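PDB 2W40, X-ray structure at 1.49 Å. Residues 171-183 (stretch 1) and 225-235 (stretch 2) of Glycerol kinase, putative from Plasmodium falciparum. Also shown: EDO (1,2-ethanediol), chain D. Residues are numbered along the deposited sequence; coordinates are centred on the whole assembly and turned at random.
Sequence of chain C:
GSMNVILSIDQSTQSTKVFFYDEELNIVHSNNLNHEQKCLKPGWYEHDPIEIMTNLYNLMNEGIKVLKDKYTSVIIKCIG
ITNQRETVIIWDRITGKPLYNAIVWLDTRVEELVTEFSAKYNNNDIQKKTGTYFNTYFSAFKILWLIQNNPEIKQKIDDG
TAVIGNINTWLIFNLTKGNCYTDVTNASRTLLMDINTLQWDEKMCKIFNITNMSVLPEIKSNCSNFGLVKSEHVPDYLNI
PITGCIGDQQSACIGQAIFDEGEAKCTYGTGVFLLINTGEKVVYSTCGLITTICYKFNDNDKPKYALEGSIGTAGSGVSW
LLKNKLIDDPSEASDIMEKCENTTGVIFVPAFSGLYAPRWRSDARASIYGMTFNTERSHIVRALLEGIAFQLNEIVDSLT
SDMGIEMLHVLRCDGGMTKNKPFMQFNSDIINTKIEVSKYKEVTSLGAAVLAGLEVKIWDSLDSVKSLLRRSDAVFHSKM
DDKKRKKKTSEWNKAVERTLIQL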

# COMPACT_ATOMS: atom_id res chain seq x y z
N LEU C 171 23.38 -15.21 24.91
CA LEU C 171 24.36 -14.21 25.33
C LEU C 171 25.16 -14.70 26.53
O LEU C 171 26.36 -14.58 26.59
N ILE C 172 24.49 -15.25 27.54
CA ILE C 172 25.16 -15.68 28.76
C ILE C 172 26.08 -16.87 28.45
O ILE C 172 27.25 -16.90 28.87
N PHE C 173 25.62 -17.79 27.60
CA PHE C 173 26.43 -18.94 27.20
C PHE C 173 27.72 -18.48 26.54
O PHE C 173 28.81 -18.97 26.89
N ASN C 174 27.65 -17.52 25.64
CA ASN C 174 28.85 -17.07 25.00
C ASN C 174 29.74 -16.28 25.91
O ASN C 174 30.93 -16.46 25.94
N LEU C 175 29.17 -15.35 26.66
CA LEU C 175 30.00 -14.48 27.57
C LEU C 175 30.77 -15.26 28.65
O LEU C 175 31.91 -14.95 28.98
N THR C 176 30.12 -16.30 29.15
CA THR C 176 30.58 -17.13 30.25
C THR C 176 31.36 -18.37 29.80
O THR C 176 31.87 -19.09 30.62
N LYS C 177 31.44 -18.62 28.47
CA LYS C 177 32.03 -19.80 27.90
C LYS C 177 31.36 -21.08 28.38
O LYS C 177 32.02 -22.08 28.67
N GLY C 178 30.04 -21.04 28.45
CA GLY C 178 29.25 -22.31 28.55
C GLY C 178 28.13 -22.37 29.54
O GLY C 178 27.42 -23.38 29.55
N ASN C 179 27.91 -21.36 30.40
CA ASN C 179 26.79 -21.47 31.34
C ASN C 179 25.47 -21.48 30.57
O ASN C 179 25.31 -20.77 29.61
N CYS C 180 24.51 -22.27 31.05
CA CYS C 180 23.23 -22.44 30.41
C CYS C 180 22.14 -22.09 31.44
O CYS C 180 21.71 -22.91 32.32
N TYR C 181 21.69 -20.84 31.28
CA TYR C 181 20.71 -20.29 32.16
C TYR C 181 19.66 -19.52 31.39
O TYR C 181 19.91 -18.95 30.37
N THR C 182 18.51 -19.46 32.01
CA THR C 182 17.48 -18.50 31.66
C THR C 182 16.91 -17.92 32.95
O THR C 182 17.38 -18.21 34.04
N ASP C 183 15.98 -17.04 32.76
CA ASP C 183 15.24 -16.42 33.88
C ASP C 183 13.76 -16.67 33.74
O ASP C 183 13.26 -17.03 32.65
N ASN C 225 23.36 -15.11 40.32
CA ASN C 225 24.71 -15.31 39.82
C ASN C 225 24.59 -16.07 38.52
O ASN C 225 24.44 -17.28 38.54
N PHE C 226 24.62 -15.34 37.43
CA PHE C 226 24.63 -15.94 36.09
C PHE C 226 26.01 -16.35 35.58
O PHE C 226 26.12 -16.99 34.51
N GLY C 227 27.07 -15.97 36.33
CA GLY C 227 28.40 -16.31 35.99
C GLY C 227 29.29 -15.16 35.77
O GLY C 227 28.90 -14.03 35.73
N LEU C 228 30.51 -15.53 35.54
CA LEU C 228 31.62 -14.65 35.25
C LEU C 228 31.87 -14.57 33.77
O LEU C 228 31.92 -15.56 33.05
N VAL C 229 32.08 -13.36 33.27
CA VAL C 229 32.54 -13.19 31.90
C VAL C 229 33.97 -13.79 31.80
O VAL C 229 34.91 -13.41 32.59
N LYS C 230 34.11 -14.66 30.78
CA LYS C 230 35.34 -15.28 30.47
C LYS C 230 35.71 -15.22 28.99
O LYS C 230 36.86 -15.65 28.62
N SER C 231 34.80 -14.76 28.12
CA SER C 231 35.08 -14.74 26.72
C SER C 231 36.32 -13.97 26.34
O SER C 231 36.47 -12.79 26.66
N GLU C 232 37.16 -14.61 25.53
CA GLU C 232 38.40 -13.96 25.09
C GLU C 232 38.17 -12.78 24.14
O GLU C 232 39.10 -11.95 23.88
N HIS C 233 36.94 -12.66 23.61
CA HIS C 233 36.59 -11.53 22.78
C HIS C 233 36.43 -10.24 23.51
O HIS C 233 36.40 -9.26 22.83
N VAL C 234 36.29 -10.26 24.84
CA VAL C 234 35.99 -9.09 25.70
C VAL C 234 36.94 -9.15 26.93
O VAL C 234 36.56 -9.26 28.09
N PRO C 235 38.22 -9.04 26.63
CA PRO C 235 39.26 -9.28 27.65
C PRO C 235 39.22 -8.32 28.83
O PRO C 235 39.52 -8.75 30.00

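The end of a helix, where backbone carbonyls lose their helical partners, often serves as a docking site for a passing segment, and glycerol kinase from Plasmodium falciparum offers a compact example. Apolar packing anchors the contact at Phe-226, which has the largest area covered by the other stretch. With chi1 at m, it brings CD1 to 3.7 Å from Ile-172 CD1; Ile-172, whose CA-to-CB bond points toward the other stretch, has an m,t rotamer. The same Phe-226 CD1 lies 3.9 Å from Tyr-181 CB, and the edge of the Phe-226 ring is directed at the face of Tyr-181 (chi1 m), with planes at 82°. A second apolar cluster forms around Leu-175, also m,t, whose CD2 lies 4.1 Å from Val-234 CG2 and 4.4 Å from Val-229 CG1.

Between these clusters the two backbones lie close, with Thr-176 CA 3.5 Å from Leu-228 O. Thr-176, in rotamer p, turns OG1 back to Ile-172 O (2.7 Å), leaving CG2 4.2 Å from Gly-227 CA. A side chain at Gly-227 would clash with Asn-179 ND2, which instead donates to Phe-226 O at 2.9 Å. Leu-175 O accepts both Lys-230 N (2.9 Å) and Ser-231 N (3.0 Å), so one carbonyl near the helix end holds two successive amides.

Farther out, Lys-177 (m,t,p,p) lays its CD 3.9 Å from Lys-230 CB and curls its tip into a salt bridge, NZ to Glu-232 OE1 at 2.7 Å; Glu-232 starts sideways, but its end comes nearer. At the tyrosine end, a water joins Tyr-181 OH (2.8 Å) to Asn-225 O (3.0 Å), donating to the latter. An ethanediol, probably from the crystallisation liquor, places O1 2.9 Å from Leu-228 O and 3.1 Å from Thr-176 O.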

# COMPACT_ATOMS: atom_id res chain seq x y z
CB LEU C 171 23.64 -12.88 25.61
CG LEU C 171 23.44 -11.90 24.50
CD1 LEU C 171 23.09 -12.48 23.14
CD2 LEU C 171 22.63 -10.66 24.91
CB ILE C 172 24.09 -16.07 29.87
CG1 ILE C 172 23.28 -14.79 30.36
CG2 ILE C 172 24.78 -16.88 30.99
CD1 ILE C 172 22.05 -15.22 31.25
CB PHE C 173 25.61 -19.79 26.25
CG PHE C 173 26.30 -20.96 25.71
CD1 PHE C 173 26.17 -22.18 26.37
CD2 PHE C 173 27.18 -20.82 24.62
CE1 PHE C 173 26.87 -23.30 25.89
CE2 PHE C 173 27.84 -21.99 24.09
CZ PHE C 173 27.66 -23.19 24.73
CB ASN C 174 28.51 -16.30 23.73
CG ASN C 174 28.04 -17.18 22.62
OD1 ASN C 174 26.86 -17.24 22.28
ND2 ASN C 174 28.95 -17.79 21.98
CB LEU C 175 29.18 -13.39 28.23
CG LEU C 175 28.76 -12.25 27.31
CD1 LEU C 175 27.61 -11.47 27.97
CD2 LEU C 175 30.03 -11.36 26.98
CB THR C 176 29.46 -17.55 31.22
OG1 THR C 176 28.62 -18.51 30.58
CG2 THR C 176 28.70 -16.41 31.81
CB LYS C 177 33.56 -19.81 28.08
CG LYS C 177 34.21 -18.61 27.47
CD LYS C 177 35.76 -18.75 27.56
CE LYS C 177 36.28 -19.78 26.62
NZ LYS C 177 35.89 -19.44 25.15
CB ASN C 179 26.75 -20.32 32.35
CG ASN C 179 27.96 -20.26 33.27
OD1 ASN C 179 28.78 -21.17 33.30
ND2 ASN C 179 28.00 -19.21 34.10
CB CYS C 180 23.05 -23.91 29.98
SG CYS C 180 24.11 -24.42 28.57
CB TYR C 181 21.33 -19.28 33.16
CG TYR C 181 22.27 -19.85 34.16
CD1 TYR C 181 21.88 -20.84 34.99
CD2 TYR C 181 23.50 -19.27 34.38
CE1 TYR C 181 22.71 -21.33 35.98
CE2 TYR C 181 24.35 -19.75 35.37
CZ TYR C 181 23.95 -20.78 36.17
OH TYR C 181 24.75 -21.24 37.18
CB THR C 182 16.33 -19.10 30.76
OG1 THR C 182 15.57 -18.02 30.16
CG2 THR C 182 15.46 -20.12 31.50
CB ASP C 183 15.54 -14.95 34.00
CG ASP C 183 14.85 -14.17 32.94
OD1 ASP C 183 15.44 -14.01 31.84
OD2 ASP C 183 13.68 -13.78 33.13
CB ASN C 225 25.51 -16.10 40.81
CG ASN C 225 26.98 -16.23 40.40
OD1 ASN C 225 27.34 -15.76 39.34
ND2 ASN C 225 27.84 -16.80 41.28
CB PHE C 226 23.92 -15.04 35.10
CG PHE C 226 22.46 -14.87 35.34
CD1 PHE C 226 21.52 -15.81 34.87
CD2 PHE C 226 21.98 -13.80 36.11
CE1 PHE C 226 20.17 -15.67 35.21
CE2 PHE C 226 20.65 -13.66 36.37
CZ PHE C 226 19.76 -14.57 35.97
CB LEU C 228 32.90 -15.17 35.92
CG LEU C 228 33.06 -15.33 37.39
CD1 LEU C 228 34.42 -16.04 37.75
CD2 LEU C 228 32.83 -14.00 38.20
CB VAL C 229 32.57 -11.72 31.43
CG1 VAL C 229 33.14 -11.60 30.03
CG2 VAL C 229 31.10 -11.15 31.51
CB LYS C 230 35.37 -16.76 30.91
CG LYS C 230 35.22 -16.98 32.40
CD LYS C 230 36.43 -16.45 33.18
CE LYS C 230 36.70 -17.13 34.57
NZ LYS C 230 37.99 -16.71 35.26
CB SER C 231 33.92 -14.28 25.82
OG SER C 231 34.31 -14.19 24.48
CB GLU C 232 39.28 -15.02 24.39
CG GLU C 232 38.55 -15.66 23.17
CD GLU C 232 37.54 -16.88 23.52
OE1 GLU C 232 37.41 -17.27 24.74
OE2 GLU C 232 36.88 -17.41 22.55
CB HIS C 233 35.32 -11.80 21.97
CG HIS C 233 35.44 -12.99 21.10
ND1 HIS C 233 36.29 -13.05 20.01
CD2 HIS C 233 34.88 -14.21 21.22
CE1 HIS C 233 36.18 -14.25 19.46
NE2 HIS C 233 35.33 -14.98 20.18
CB VAL C 234 34.51 -8.97 26.08
CG1 VAL C 234 33.71 -8.45 24.85
CG2 VAL C 234 33.99 -10.32 26.58
CB PRO C 235 40.55 -9.20 26.84
CG PRO C 235 40.21 -8.41 25.69
CD PRO C 235 38.82 -8.77 25.32
C1 EDO D . 30.93 -18.38 34.81
O1 EDO D . 32.09 -18.34 33.66
C2 EDO D . 31.03 -19.17 36.10
O2 EDO D . 31.09 -18.50 37.41
O HOH W 1 26.63 -19.33 38.00